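Local coordinates for protein phospholyase (Arthrobacter aurescens, PDB 5G4I) that acts as a pyridoxal-phosphate-dependent phospholyase, probably releasing phosphate from phosphoethanolamine, although its fold and family are those of class III transaminases, at residues 96-101 with 321-326; 114-119 with 289-294; 119-124 with 148-153; 217-222 with 250-255. One frame throughout, in Å; residues are numbered along the deposited sequence.

In the fold
Contact 1 opens first along the chain and closes last, with contact 2 nested inside it. Contact 3 and then contact 4 follow in series within the loop that contact 2 closes. Contacts 2 and 4 join strands of the same seven-stranded mixed sheet, their centres 16 Å apart. Contact 1 packs helices 94-104 and 316-331 beside strand 113-117, while contact 3 begins where that strand runs on into helix 120-135, and contacts 2 and 3 share Ser119. Contacts 3 and 4 touch through Asp251 and hold the phosphate and ring ends of the same cofactor. Contacts 1, 2 and 3 also touch the second subunit, so the cofactor site sits close to the dimer interface.

Contact 1: residues 96-101 with 321-326; sequences VVEYAE and AGLAVL
Tyr99 lays one face of its ring against the backbone of Gly322. The glycine CA stands 4.0 Å from the centroid of the Tyr99 ring and 30° off its normal, a CH-pi contact, and Tyr99 CE1 comes to 3.3 Å from Gly322 C. Tyr99 CG is anti to its backbone N (chi1 -177°), which swings the ring off its own helix and onto the neighbouring one. A CB on residue 322 would collide with Tyr99 CZ, so the ring can lie this close only over a glycine. Leu323 slides past the tyrosine in the opposite direction, its CG 3.7 Å from Tyr99 CB. Beside the ring, Leu326 CD1 approaches Tyr99 CE1 obliquely, at 3.8 Å. The pair joins helices 94-104 and 316-331 beside the large cofactor-binding sheet of the class III transaminase fold, where the short axes pass 9.3 Å apart at 36°, and Tyr99 also rests on Leu116 of strand 113-117. Glu98 crosses Leu323 at about a right angle, its CB and OE1 both near Leu323 CD1, while the carboxylate is held by a salt bridge with Arg95 and a hydrogen bond with Ser94. The tyrosine hydroxyl is tied back to the same glycine by a water, which accepts from Tyr99 OH at 2.7 Å and donates to Gly322 O.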
loop_
_atom_site.group_PDB
_atom_site.type_symbol
_atom_site.label_atom_id
_atom_site.label_comp_id
_atom_site.label_asym_id
_atom_site.label_seq_id
_atom_site.Cartn_x
_atom_site.Cartn_y
_atom_site.Cartn_z
ATOM N N VAL A 96 4.898 13.506 -11.742
ATOM C CA VAL A 96 5.451 12.153 -11.586
ATOM C C VAL A 96 6.741 11.938 -12.406
ATOM O O VAL A 96 7.656 11.235 -11.965
ATOM C CB VAL A 96 4.413 11.026 -11.865
ATOM C CG1 VAL A 96 3.915 11.045 -13.304
ATOM C CG2 VAL A 96 4.964 9.652 -11.430
ATOM N N VAL A 97 6.761 12.570 -13.589
ATOM C CA VAL A 97 7.967 12.432 -14.431
ATOM C C VAL A 97 9.149 13.165 -13.812
ATOM O O VAL A 97 10.289 12.663 -13.790
ATOM C CB VAL A 97 7.647 12.911 -15.878
ATOM C CG1 VAL A 97 8.901 12.797 -16.782
ATOM C CG2 VAL A 97 6.585 12.010 -16.442
ATOM N N GLU A 98 8.914 14.390 -13.334
ATOM C CA GLU A 98 9.921 15.166 -12.654
ATOM C C GLU A 98 10.494 14.392 -11.432
ATOM O O GLU A 98 11.708 14.315 -11.199
ATOM C CB GLU A 98 9.395 16.502 -12.155
ATOM C CG GLU A 98 9.029 17.453 -13.268
ATOM C CD GLU A 98 8.037 18.564 -12.833
ATOM O OE1 GLU A 98 7.744 18.760 -11.583
ATOM O OE2 GLU A 98 7.562 19.251 -13.817
ATOM N N TYR A 99 9.586 13.814 -10.638
ATOM C CA TYR A 99 10.052 13.021 -9.486
ATOM C C TYR A 99 10.828 11.748 -9.916
ATOM O O TYR A 99 11.878 11.502 -9.304
ATOM C CB TYR A 99 8.854 12.623 -8.559
ATOM C CG TYR A 99 9.286 11.877 -7.322
ATOM C CD1 TYR A 99 10.364 12.274 -6.524
ATOM C CD2 TYR A 99 8.631 10.734 -6.957
ATOM C CE1 TYR A 99 10.805 11.541 -5.417
ATOM C CE2 TYR A 99 8.975 10.031 -5.761
ATOM C CZ TYR A 99 10.077 10.448 -5.023
ATOM O OH TYR A 99 10.500 9.737 -3.877
ATOM N N ALA A 100 10.339 11.006 -10.909
ATOM C CA ALA A 100 11.041 9.838 -11.384
ATOM C C ALA A 100 12.450 10.204 -11.883
ATOM O O ALA A 100 13.418 9.511 -11.589
ATOM C CB ALA A 100 10.248 9.133 -12.511
ATOM N N GLU A 101 12.580 11.292 -12.653
ATOM C CA GLU A 101 13.888 11.770 -13.076
ATOM C C GLU A 101 14.821 12.104 -11.877
ATOM O O GLU A 101 16.042 11.702 -11.859
ATOM C CB GLU A 101 13.763 12.969 -14.053
ATOM C CG GLU A 101 13.188 12.527 -15.402
ATOM C CD GLU A 101 12.843 13.716 -16.297
ATOM O OE1 GLU A 101 12.514 14.830 -15.814
ATOM O OE2 GLU A 101 12.652 13.475 -17.509
ATOM N N ALA A 321 5.444 15.591 -2.766
ATOM C CA ALA A 321 6.042 15.242 -1.492
ATOM C C ALA A 321 7.464 14.645 -1.628
ATOM O O ALA A 321 8.442 15.088 -0.969
ATOM C CB ALA A 321 5.172 14.266 -0.757
ATOM N N GLY A 322 7.571 13.658 -2.553
ATOM C CA GLY A 322 8.883 13.030 -2.720
ATOM C C GLY A 322 9.936 13.979 -3.330
ATOM O O GLY A 322 11.116 13.941 -2.908
ATOM N N LEU A 323 9.501 14.867 -4.258
ATOM C CA LEU A 323 10.450 15.845 -4.835
ATOM C C LEU A 323 10.926 16.814 -3.734
ATOM O O LEU A 323 12.119 17.167 -3.687
ATOM C CB LEU A 323 9.753 16.600 -5.975
ATOM C CG LEU A 323 9.751 16.024 -7.360
ATOM C CD1 LEU A 323 8.614 16.737 -8.171
ATOM C CD2 LEU A 323 11.194 16.233 -7.965
ATOM N N ALA A 324 10.004 17.253 -2.856
ATOM C CA ALA A 324 10.410 18.183 -1.762
ATOM C C ALA A 324 11.354 17.605 -0.757
ATOM O O ALA A 324 12.296 18.297 -0.252
ATOM C CB ALA A 324 9.168 18.750 -1.095
ATOM N N VAL A 325 11.219 16.305 -0.485
ATOM C CA VAL A 325 12.183 15.595 0.400
ATOM C C VAL A 325 13.588 15.588 -0.216
ATOM O O VAL A 325 14.595 15.913 0.472
ATOM C CB VAL A 325 11.715 14.165 0.781
ATOM C CG1 VAL A 325 12.820 13.367 1.479
ATOM C CG2 VAL A 325 10.481 14.314 1.685
ATOM N N LEU A 326 13.681 15.189 -1.519
ATOM C CA LEU A 326 14.977 15.164 -2.158
ATOM C C LEU A 326 15.594 16.547 -2.304
ATOM O O LEU A 326 16.796 16.735 -2.039
ATOM C CB LEU A 326 14.887 14.501 -3.549
ATOM C CG LEU A 326 14.703 12.976 -3.657
ATOM C CD1 LEU A 326 14.456 12.539 -5.132
ATOM C CD2 LEU A 326 15.856 12.234 -3.015
HETATM O O HOH W 1 11.835 11.261 -2.082
#

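Contact 2: residues 114-119 with 289-294; sequences LFLTNS and IGAVVT
Phe115 and Val292 form a hydrogen-bonded pair of the antiparallel join between strands 113-117 and 290-294, in the seven-stranded sheet of the large domain of this fold type I, class III transaminase scaffold. Strand 290-294 is the one that runs against both its neighbours. Phe115 N donates to Val292 O at 2.9 Å and 173°, nearly along the C=O axis, and Val292 N returns a bond to Phe115 O. Followed outward, the Phe115 side chain starts with CB 4.3 Å from Val292 CB. Its CD1 then passes Val292 O, which lies at the ring edge, and CE1 ends 4.0 Å from Thr294 CG2, again near the ring plane; Leu126 and Ile130 of helix 120-135 also pack on this ring. Further along, Thr117 and Gly290 make the second hydrogen-bonded pair, but both donors stand above the partner's carbonyl plane. Thr117 OG1, between its backbone N and carbonyl carbon (chi1 72°), lies right over Gly290, where a CB would strike it and Ser119 O alike. From there it donates to Ser119 O at 3.0 Å, pinning the turn that leads into helix 120-135, whose start binds the cofactor phosphate. A valine in place of Thr117 would probably leave Ser119 O without this hydroxyl and the turn less firmly held. Leu114, Leu116, Ala291 and Val293 occupy the other face, where all but Ala291 touch helix 94-104, and there Leu114 CD1 meets Ala291 CB at 3.6 Å.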
loop_
_atom_site.group_PDB
_atom_site.type_symbol
_atom_site.label_atom_id
_atom_site.label_comp_id
_atom_site.label_asym_id
_atom_site.label_seq_id
_atom_site.Cartn_x
_atom_site.Cartn_y
_atom_site.Cartn_z
ATOM N N LEU A 114 11.571 2.685 -12.912
ATOM C CA LEU A 114 10.920 2.778 -11.614
ATOM C C LEU A 114 9.472 2.272 -11.724
ATOM O O LEU A 114 8.737 2.599 -12.693
ATOM C CB LEU A 114 10.892 4.318 -11.246
ATOM C CG LEU A 114 10.053 4.929 -10.168
ATOM C CD1 LEU A 114 10.652 4.441 -8.850
ATOM C CD2 LEU A 114 10.073 6.425 -10.037
ATOM N N PHE A 115 9.012 1.543 -10.666
ATOM C CA PHE A 115 7.593 1.319 -10.338
ATOM C C PHE A 115 7.334 2.064 -8.996
ATOM O O PHE A 115 7.990 1.744 -7.970
ATOM C CB PHE A 115 7.282 -0.154 -10.096
ATOM C CG PHE A 115 7.472 -1.100 -11.275
ATOM C CD1 PHE A 115 8.669 -1.715 -11.501
ATOM C CD2 PHE A 115 6.398 -1.384 -12.091
ATOM C CE1 PHE A 115 8.797 -2.636 -12.597
ATOM C CE2 PHE A 115 6.502 -2.264 -13.165
ATOM C CZ PHE A 115 7.726 -2.879 -13.411
ATOM N N LEU A 116 6.375 2.954 -8.956
ATOM C CA LEU A 116 6.025 3.587 -7.681
ATOM C C LEU A 116 4.909 2.743 -6.966
ATOM O O LEU A 116 4.093 2.060 -7.617
ATOM C CB LEU A 116 5.537 5.026 -7.949
ATOM C CG LEU A 116 6.673 6.002 -8.224
ATOM C CD1 LEU A 116 6.213 7.279 -8.941
ATOM C CD2 LEU A 116 7.413 6.415 -6.950
ATOM N N THR A 117 4.889 2.859 -5.612
ATOM C CA THR A 117 3.903 2.188 -4.775
ATOM C C THR A 117 3.517 3.169 -3.650
ATOM O O THR A 117 3.967 4.332 -3.643
ATOM C CB THR A 117 4.421 0.847 -4.165
ATOM O OG1 THR A 117 5.387 1.164 -3.136
ATOM C CG2 THR A 117 4.960 -0.120 -5.226
ATOM N N ASN A 118 2.710 2.689 -2.667
ATOM C CA ASN A 118 2.267 3.560 -1.548
ATOM C C ASN A 118 2.910 3.152 -0.176
ATOM O O ASN A 118 2.542 3.675 0.870
ATOM C CB ASN A 118 0.752 3.607 -1.459
ATOM C CG ASN A 118 0.087 3.858 -2.788
ATOM O OD1 ASN A 118 -0.510 2.882 -3.400
ATOM N ND2 ASN A 118 0.228 4.999 -3.329
ATOM N N SER A 119 3.733 2.092 -0.172
ATOM C CA SER A 119 4.307 1.565 1.102
ATOM C C SER A 119 5.549 0.689 0.809
ATOM O O SER A 119 5.700 0.150 -0.320
ATOM C CB SER A 119 3.302 0.765 1.913
ATOM O OG SER A 119 2.992 -0.491 1.295
ATOM N N ILE A 289 4.366 6.528 0.482
ATOM C CA ILE A 289 5.075 6.362 -0.820
ATOM C C ILE A 289 6.083 5.193 -0.590
ATOM O O ILE A 289 6.756 5.123 0.461
ATOM C CB ILE A 289 5.861 7.614 -1.303
ATOM C CG1 ILE A 289 5.102 8.918 -1.192
ATOM C CG2 ILE A 289 6.378 7.428 -2.737
ATOM C CD1 ILE A 289 5.942 10.148 -1.490
ATOM N N GLY A 290 6.195 4.335 -1.636
ATOM C CA GLY A 290 7.268 3.380 -1.778
ATOM C C GLY A 290 7.682 3.292 -3.250
ATOM O O GLY A 290 7.137 3.956 -4.108
ATOM N N ALA A 291 8.710 2.485 -3.495
ATOM C CA ALA A 291 9.168 2.248 -4.907
ATOM C C ALA A 291 9.957 0.971 -5.047
ATOM O O ALA A 291 10.616 0.501 -4.121
ATOM C CB ALA A 291 10.038 3.441 -5.420
ATOM N N VAL A 292 9.959 0.461 -6.319
ATOM C CA VAL A 292 10.896 -0.578 -6.789
ATOM C C VAL A 292 11.700 0.095 -7.963
ATOM O O VAL A 292 11.118 0.538 -8.975
ATOM C CB VAL A 292 10.143 -1.788 -7.343
ATOM C CG1 VAL A 292 11.181 -2.807 -7.873
ATOM C CG2 VAL A 292 9.213 -2.397 -6.346
ATOM N N VAL A 293 13.015 0.224 -7.807
ATOM C CA VAL A 293 13.946 0.687 -8.883
ATOM C C VAL A 293 14.616 -0.556 -9.513
ATOM O O VAL A 293 15.019 -1.500 -8.791
ATOM C CB VAL A 293 14.945 1.748 -8.330
ATOM C CG1 VAL A 293 16.120 1.972 -9.319
ATOM C CG2 VAL A 293 14.223 3.028 -7.952
ATOM N N THR A 294 14.635 -0.615 -10.856
ATOM C CA THR A 294 15.083 -1.827 -11.556
ATOM C C THR A 294 15.686 -1.463 -12.919
ATOM O O THR A 294 15.919 -0.263 -13.227
ATOM C CB THR A 294 13.990 -2.899 -11.565
ATOM O OG1 THR A 294 14.552 -4.206 -11.940
ATOM C CG2 THR A 294 12.839 -2.555 -12.500
#

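Contact 3: residues 119-124 with 148-153; sequences SGSEAN and HGNTTS. With PLP (pyridoxal-5'-phosphate), chain C.
The phosphate cup of the cofactor site lies at the N-terminal end of helix 120-135, and here its Ser121 meets the loop 148-151 through Asn150. Ser121 OG works both ways: it accepts from Asn150 N at 3.0 Å and donates to PLP O3P at 2.6 Å. With OG anti to its carbonyl carbon (chi1 -67°), the hydroxyl stands on the loop side of the helix, between the two. The amides of Gly120 and Ser121 also donate, to PLP O2P and O3P, and the helix end would probably help to stabilise the phosphate charge. Ser119 caps this end, its OG accepting from Glu122 N at 3.0 Å and also bonded to Glu122 of the second subunit. Gly149 passes so close that a CB there would run into Ser121 OG. One turn along, Asn124 ND2 donates to His148 O at 2.9 Å, arriving in the carbonyl plane on a lone pair and only 14° out of its own amide plane, while its OD1 is hydrogen-bonded to Thr278. The same ND2 also gives a bond to Asp251, the second partner of which is His148 ND1, so amide and imidazole grip one carboxylate oxygen beside the pyridine ring. Toward the sheet, Asn124 and His148 pack on Leu216 of strand 214-217, Glu122 and Ala123 pack on Thr117 of strand 113-117, and at the start of helix 152-155 Thr152 N reaches Glu125 of the second subunit.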
loop_
_atom_site.group_PDB
_atom_site.type_symbol
_atom_site.label_atom_id
_atom_site.label_comp_id
_atom_site.label_asym_id
_atom_site.label_seq_id
_atom_site.Cartn_x
_atom_site.Cartn_y
_atom_site.Cartn_z
ATOM N N SER A 119 3.733 2.092 -0.172
ATOM C CA SER A 119 4.307 1.565 1.102
ATOM C C SER A 119 5.549 0.689 0.809
ATOM O O SER A 119 5.700 0.150 -0.320
ATOM C CB SER A 119 3.302 0.765 1.913
ATOM O OG SER A 119 2.992 -0.491 1.295
ATOM N N GLY A 120 6.375 0.475 1.815
ATOM C CA GLY A 120 7.503 -0.504 1.690
ATOM C C GLY A 120 6.987 -1.884 1.465
ATOM O O GLY A 120 7.607 -2.669 0.658
ATOM N N SER A 121 5.905 -2.318 2.164
ATOM C CA SER A 121 5.344 -3.716 1.907
ATOM C C SER A 121 4.921 -3.830 0.458
ATOM O O SER A 121 5.125 -4.899 -0.177
ATOM C CB SER A 121 4.178 -4.104 2.916
ATOM O OG SER A 121 4.681 -4.232 4.231
ATOM N N GLU A 122 4.222 -2.834 -0.079
ATOM C CA GLU A 122 3.796 -2.913 -1.523
ATOM C C GLU A 122 5.025 -3.057 -2.386
ATOM O O GLU A 122 4.986 -3.813 -3.421
ATOM C CB GLU A 122 2.916 -1.741 -1.965
ATOM C CG GLU A 122 1.490 -1.720 -1.484
ATOM C CD GLU A 122 0.600 -0.769 -2.320
ATOM O OE1 GLU A 122 1.028 0.400 -2.680
ATOM O OE2 GLU A 122 -0.589 -1.174 -2.660
ATOM N N ALA A 123 6.103 -2.347 -2.056
ATOM C CA ALA A 123 7.333 -2.413 -2.901
ATOM C C ALA A 123 7.943 -3.833 -2.844
ATOM O O ALA A 123 8.313 -4.434 -3.895
ATOM C CB ALA A 123 8.328 -1.335 -2.517
ATOM N N ASN A 124 8.152 -4.383 -1.658
ATOM C CA ASN A 124 8.768 -5.716 -1.551
ATOM C C ASN A 124 7.828 -6.788 -2.121
ATOM O O ASN A 124 8.341 -7.750 -2.768
ATOM C CB ASN A 124 9.159 -6.059 -0.097
ATOM C CG ASN A 124 10.443 -5.411 0.359
ATOM O OD1 ASN A 124 11.388 -5.295 -0.439
ATOM N ND2 ASN A 124 10.549 -5.102 1.631
ATOM N N HIS A 148 10.466 -7.877 6.326
ATOM C CA HIS A 148 10.387 -7.122 5.058
ATOM C C HIS A 148 8.978 -6.651 4.685
ATOM O O HIS A 148 8.730 -6.046 3.636
ATOM C CB HIS A 148 11.010 -8.012 3.914
ATOM C CG HIS A 148 12.454 -8.300 4.131
ATOM N ND1 HIS A 148 13.442 -7.368 3.973
ATOM C CD2 HIS A 148 13.098 -9.442 4.529
ATOM C CE1 HIS A 148 14.603 -7.905 4.272
ATOM N NE2 HIS A 148 14.430 -9.144 4.659
ATOM N N GLY A 149 7.992 -6.883 5.554
ATOM C CA GLY A 149 6.627 -6.393 5.378
ATOM C C GLY A 149 5.514 -7.384 5.719
ATOM O O GLY A 149 5.767 -8.464 6.275
ATOM N N ASN A 150 4.261 -6.958 5.410
ATOM C CA ASN A 150 3.080 -7.525 6.073
ATOM C C ASN A 150 2.018 -8.199 5.176
ATOM O O ASN A 150 0.868 -8.461 5.627
ATOM C CB ASN A 150 2.475 -6.403 6.913
ATOM C CG ASN A 150 2.016 -5.262 6.060
ATOM O OD1 ASN A 150 1.644 -5.426 4.890
ATOM N ND2 ASN A 150 2.063 -4.019 6.590
ATOM N N THR A 151 2.330 -8.443 3.904
ATOM C CA THR A 151 1.477 -9.194 2.952
ATOM C C THR A 151 1.532 -10.711 3.294
ATOM O O THR A 151 2.406 -11.176 4.076
ATOM C CB THR A 151 1.846 -8.968 1.489
ATOM O OG1 THR A 151 3.181 -9.491 1.350
ATOM C CG2 THR A 151 1.761 -7.475 1.111
ATOM N N THR A 152 0.709 -11.535 2.612
ATOM C CA THR A 152 0.815 -13.020 2.698
ATOM C C THR A 152 2.178 -13.523 2.200
ATOM O O THR A 152 2.868 -14.282 2.906
ATOM C CB THR A 152 -0.313 -13.689 1.902
ATOM O OG1 THR A 152 -1.564 -13.337 2.522
ATOM C CG2 THR A 152 -0.128 -15.198 1.950
ATOM N N SER A 153 2.627 -13.064 1.035
ATOM C CA SER A 153 3.933 -13.583 0.531
ATOM C C SER A 153 5.114 -13.215 1.416
ATOM O O SER A 153 6.110 -13.969 1.545
ATOM C CB SER A 153 4.202 -13.280 -0.970
ATOM O OG SER A 153 4.746 -11.964 -1.176
HETATM N N1 PLP C . 11.319 -3.568 5.092
HETATM C C2 PLP C . 12.027 -2.932 6.057
HETATM C C2A PLP C . 13.515 -3.140 6.156
HETATM C C3 PLP C . 11.340 -2.030 7.015
HETATM O O3 PLP C . 12.030 -1.380 7.992
HETATM C C4 PLP C . 9.876 -1.866 6.868
HETATM C C4A PLP C . 9.103 -0.989 7.776
HETATM C C5 PLP C . 9.220 -2.617 5.772
HETATM C C6 PLP C . 9.989 -3.430 4.943
HETATM C C5A PLP C . 7.728 -2.503 5.555
HETATM O O4P PLP C . 7.364 -1.128 5.461
HETATM P P PLP C . 5.815 -0.688 5.504
HETATM O O1P PLP C . 5.457 -0.763 6.969
HETATM O O2P PLP C . 5.818 0.711 4.934
HETATM O O3P PLP C . 5.122 -1.712 4.639
#

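Contact 4: residues 217-222 with 250-255; sequences FDPLFS and SDEVQS. With PLP (pyridoxal-5'-phosphate), chain C; PO4 (phosphate ion), chain D.
Pro219, just past the end of strand 214-217, packs tightly on the end of strand 247-251, its CD 3.2 Å from Asp251 O and its CG 3.2 Å from Ser250 OG. Beside it Asp251 N bonds to Phe217 O at 2.9 Å, the last backbone tie before the chains part. Glu252 closes this side with its bent chain, OE2 taking the hydroxyl of Ser250 and OE1 that of Ser255, both from above the carboxylate plane. Beyond the proline the fit is looser and a buried water fills in, donating to Asp218 OD1 at 2.8 Å and to Asp251 O, and accepting from Gln254 N. Asp218 holds its own loop together: OD1 accepts from Leu220 N in an Asx turn, while OD2 takes both the amide and the hydroxyl of Ser222. An alanine at Asp218 would probably leave Leu220 N and the Ser222 donors without this carboxylate, take one partner from the water and let the beta turn 218-221 shift against Gln254 and Ser255. The second loop then faces the cofactor, as in other fold type I enzymes: Asp251 OD2, steadied by His148, lies 2.8 Å from PLP N1, and Val253 CG1 packs 3.4 Å from PLP C3. Gln254 NE2 donates to PLP O3, at a distance too short to be taken at face value, and at 3.0 Å to O1 of a phosphate ion, probably from the crystallisation liquor. Around the contact, strand 276-279 flanks strand 247-251, Ile234 of helix 233-243 packs on Phe217, and Phe368 of strand 368-373, in the other sheet, touches Leu220, Ser222 and Gln254.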
loop_
_atom_site.group_PDB
_atom_site.type_symbol
_atom_site.label_atom_id
_atom_site.label_comp_id
_atom_site.label_asym_id
_atom_site.label_seq_id
_atom_site.Cartn_x
_atom_site.Cartn_y
_atom_site.Cartn_z
ATOM N N PHE A 217 17.625 -8.624 1.322
ATOM C CA PHE A 217 18.387 -8.229 2.542
ATOM C C PHE A 217 18.278 -6.735 2.775
ATOM O O PHE A 217 18.238 -5.926 1.831
ATOM C CB PHE A 217 19.886 -8.664 2.468
ATOM C CG PHE A 217 20.745 -7.838 1.519
ATOM C CD1 PHE A 217 20.604 -7.927 0.135
ATOM C CD2 PHE A 217 21.726 -6.963 2.005
ATOM C CE1 PHE A 217 21.434 -7.174 -0.717
ATOM C CE2 PHE A 217 22.565 -6.223 1.158
ATOM C CZ PHE A 217 22.413 -6.330 -0.199
ATOM N N ASP A 218 18.302 -6.377 4.092
ATOM C CA ASP A 218 18.582 -5.006 4.567
ATOM C C ASP A 218 20.059 -4.809 4.705
ATOM O O ASP A 218 20.692 -5.501 5.553
ATOM C CB ASP A 218 17.880 -4.797 5.930
ATOM C CG ASP A 218 18.359 -3.607 6.753
ATOM O OD1 ASP A 218 18.986 -2.677 6.190
ATOM O OD2 ASP A 218 18.083 -3.645 8.013
ATOM N N PRO A 219 20.693 -3.923 3.934
ATOM C CA PRO A 219 22.210 -3.765 4.036
ATOM C C PRO A 219 22.777 -3.469 5.424
ATOM O O PRO A 219 23.901 -3.844 5.735
ATOM C CB PRO A 219 22.476 -2.547 3.096
ATOM C CG PRO A 219 21.422 -2.656 2.053
ATOM C CD PRO A 219 20.152 -3.113 2.798
ATOM N N LEU A 220 22.019 -2.798 6.294
ATOM C CA LEU A 220 22.431 -2.516 7.688
ATOM C C LEU A 220 22.231 -3.737 8.620
ATOM O O LEU A 220 22.731 -3.742 9.808
ATOM C CB LEU A 220 21.687 -1.295 8.281
ATOM C CG LEU A 220 22.322 0.052 7.834
ATOM C CD1 LEU A 220 21.381 1.217 8.213
ATOM C CD2 LEU A 220 23.711 0.292 8.468
ATOM N N PHE A 221 21.441 -4.762 8.159
ATOM C CA PHE A 221 21.060 -5.891 9.039
ATOM C C PHE A 221 20.637 -5.369 10.412
ATOM O O PHE A 221 21.113 -5.889 11.468
ATOM C CB PHE A 221 22.189 -6.941 9.073
ATOM C CG PHE A 221 22.401 -7.589 7.690
ATOM C CD1 PHE A 221 21.573 -8.642 7.273
ATOM C CD2 PHE A 221 23.383 -7.108 6.814
ATOM C CE1 PHE A 221 21.748 -9.182 5.994
ATOM C CE2 PHE A 221 23.524 -7.668 5.569
ATOM C CZ PHE A 221 22.721 -8.706 5.150
ATOM N N SER A 222 19.714 -4.404 10.400
ATOM C CA SER A 222 19.261 -3.756 11.623
ATOM C C SER A 222 18.397 -4.596 12.529
ATOM O O SER A 222 18.707 -4.718 13.757
ATOM C CB SER A 222 18.614 -2.416 11.307
ATOM O OG SER A 222 17.484 -2.558 10.486
ATOM N N SER A 250 17.990 -5.442 -2.843
ATOM C CA SER A 250 18.344 -4.639 -1.627
ATOM C C SER A 250 17.113 -3.913 -1.115
ATOM O O SER A 250 16.583 -3.031 -1.875
ATOM C CB SER A 250 19.453 -3.617 -1.924
ATOM O OG SER A 250 19.826 -2.932 -0.731
ATOM N N ASP A 251 16.716 -4.216 0.130
ATOM C CA ASP A 251 15.595 -3.519 0.812
ATOM C C ASP A 251 16.245 -2.313 1.525
ATOM O O ASP A 251 16.983 -2.488 2.478
ATOM C CB ASP A 251 14.932 -4.483 1.779
ATOM C CG ASP A 251 13.813 -3.852 2.594
ATOM O OD1 ASP A 251 13.782 -2.624 2.706
ATOM O OD2 ASP A 251 13.023 -4.631 3.210
ATOM N N GLU A 252 15.980 -1.119 0.944
ATOM C CA GLU A 252 16.531 0.173 1.414
ATOM C C GLU A 252 15.589 0.904 2.306
ATOM O O GLU A 252 15.811 2.110 2.564
ATOM C CB GLU A 252 16.955 1.028 0.228
ATOM C CG GLU A 252 18.102 0.443 -0.566
ATOM C CD GLU A 252 19.475 0.550 0.072
ATOM O OE1 GLU A 252 19.648 1.420 0.947
ATOM O OE2 GLU A 252 20.355 -0.230 -0.353
ATOM N N VAL A 253 14.587 0.253 2.866
ATOM C CA VAL A 253 13.644 0.995 3.750
ATOM C C VAL A 253 14.344 1.542 4.954
ATOM O O VAL A 253 14.013 2.731 5.342
ATOM C CB VAL A 253 12.399 0.095 4.123
ATOM C CG1 VAL A 253 11.537 0.805 5.144
ATOM C CG2 VAL A 253 11.625 -0.278 2.896
ATOM N N GLN A 254 15.276 0.843 5.556
ATOM C CA GLN A 254 16.056 1.317 6.728
ATOM C C GLN A 254 17.367 2.040 6.360
ATOM O O GLN A 254 17.793 2.959 7.124
ATOM C CB GLN A 254 16.481 0.169 7.701
ATOM C CG GLN A 254 15.329 -0.579 8.316
ATOM C CD GLN A 254 14.624 0.214 9.418
ATOM O OE1 GLN A 254 15.160 1.089 10.027
ATOM N NE2 GLN A 254 13.415 -0.146 9.657
ATOM N N SER A 255 18.049 1.661 5.277
ATOM C CA SER A 255 19.352 2.144 4.996
ATOM C C SER A 255 19.415 3.211 3.912
ATOM O O SER A 255 20.519 3.715 3.646
ATOM C CB SER A 255 20.290 0.991 4.605
ATOM O OG SER A 255 19.821 0.271 3.469
HETATM N N1 PLP C . 11.319 -3.568 5.092
HETATM C C2 PLP C . 12.027 -2.932 6.057
HETATM C C2A PLP C . 13.515 -3.140 6.156
HETATM C C3 PLP C . 11.340 -2.030 7.015
HETATM O O3 PLP C . 12.030 -1.380 7.992
HETATM C C4 PLP C . 9.876 -1.866 6.868
HETATM C C4A PLP C . 9.103 -0.989 7.776
HETATM C C5 PLP C . 9.220 -2.617 5.772
HETATM C C6 PLP C . 9.989 -3.430 4.943
HETATM C C5A PLP C . 7.728 -2.503 5.555
HETATM O O4P PLP C . 7.364 -1.128 5.461
HETATM P P PLP C . 5.815 -0.688 5.504
HETATM O O1P PLP C . 5.457 -0.763 6.969
HETATM O O2P PLP C . 5.818 0.711 4.934
HETATM O O3P PLP C . 5.122 -1.712 4.639
HETATM P P PO4 D . 10.695 0.826 12.915
HETATM O O1 PO4 D . 11.864 0.586 12.156
HETATM O O2 PO4 D . 10.242 2.281 13.010
HETATM O O3 PO4 D . 11.390 0.754 14.270
HETATM O O4 PO4 D . 9.528 -0.120 12.810
HETATM O O HOH W 2 17.172 -1.131 4.753
#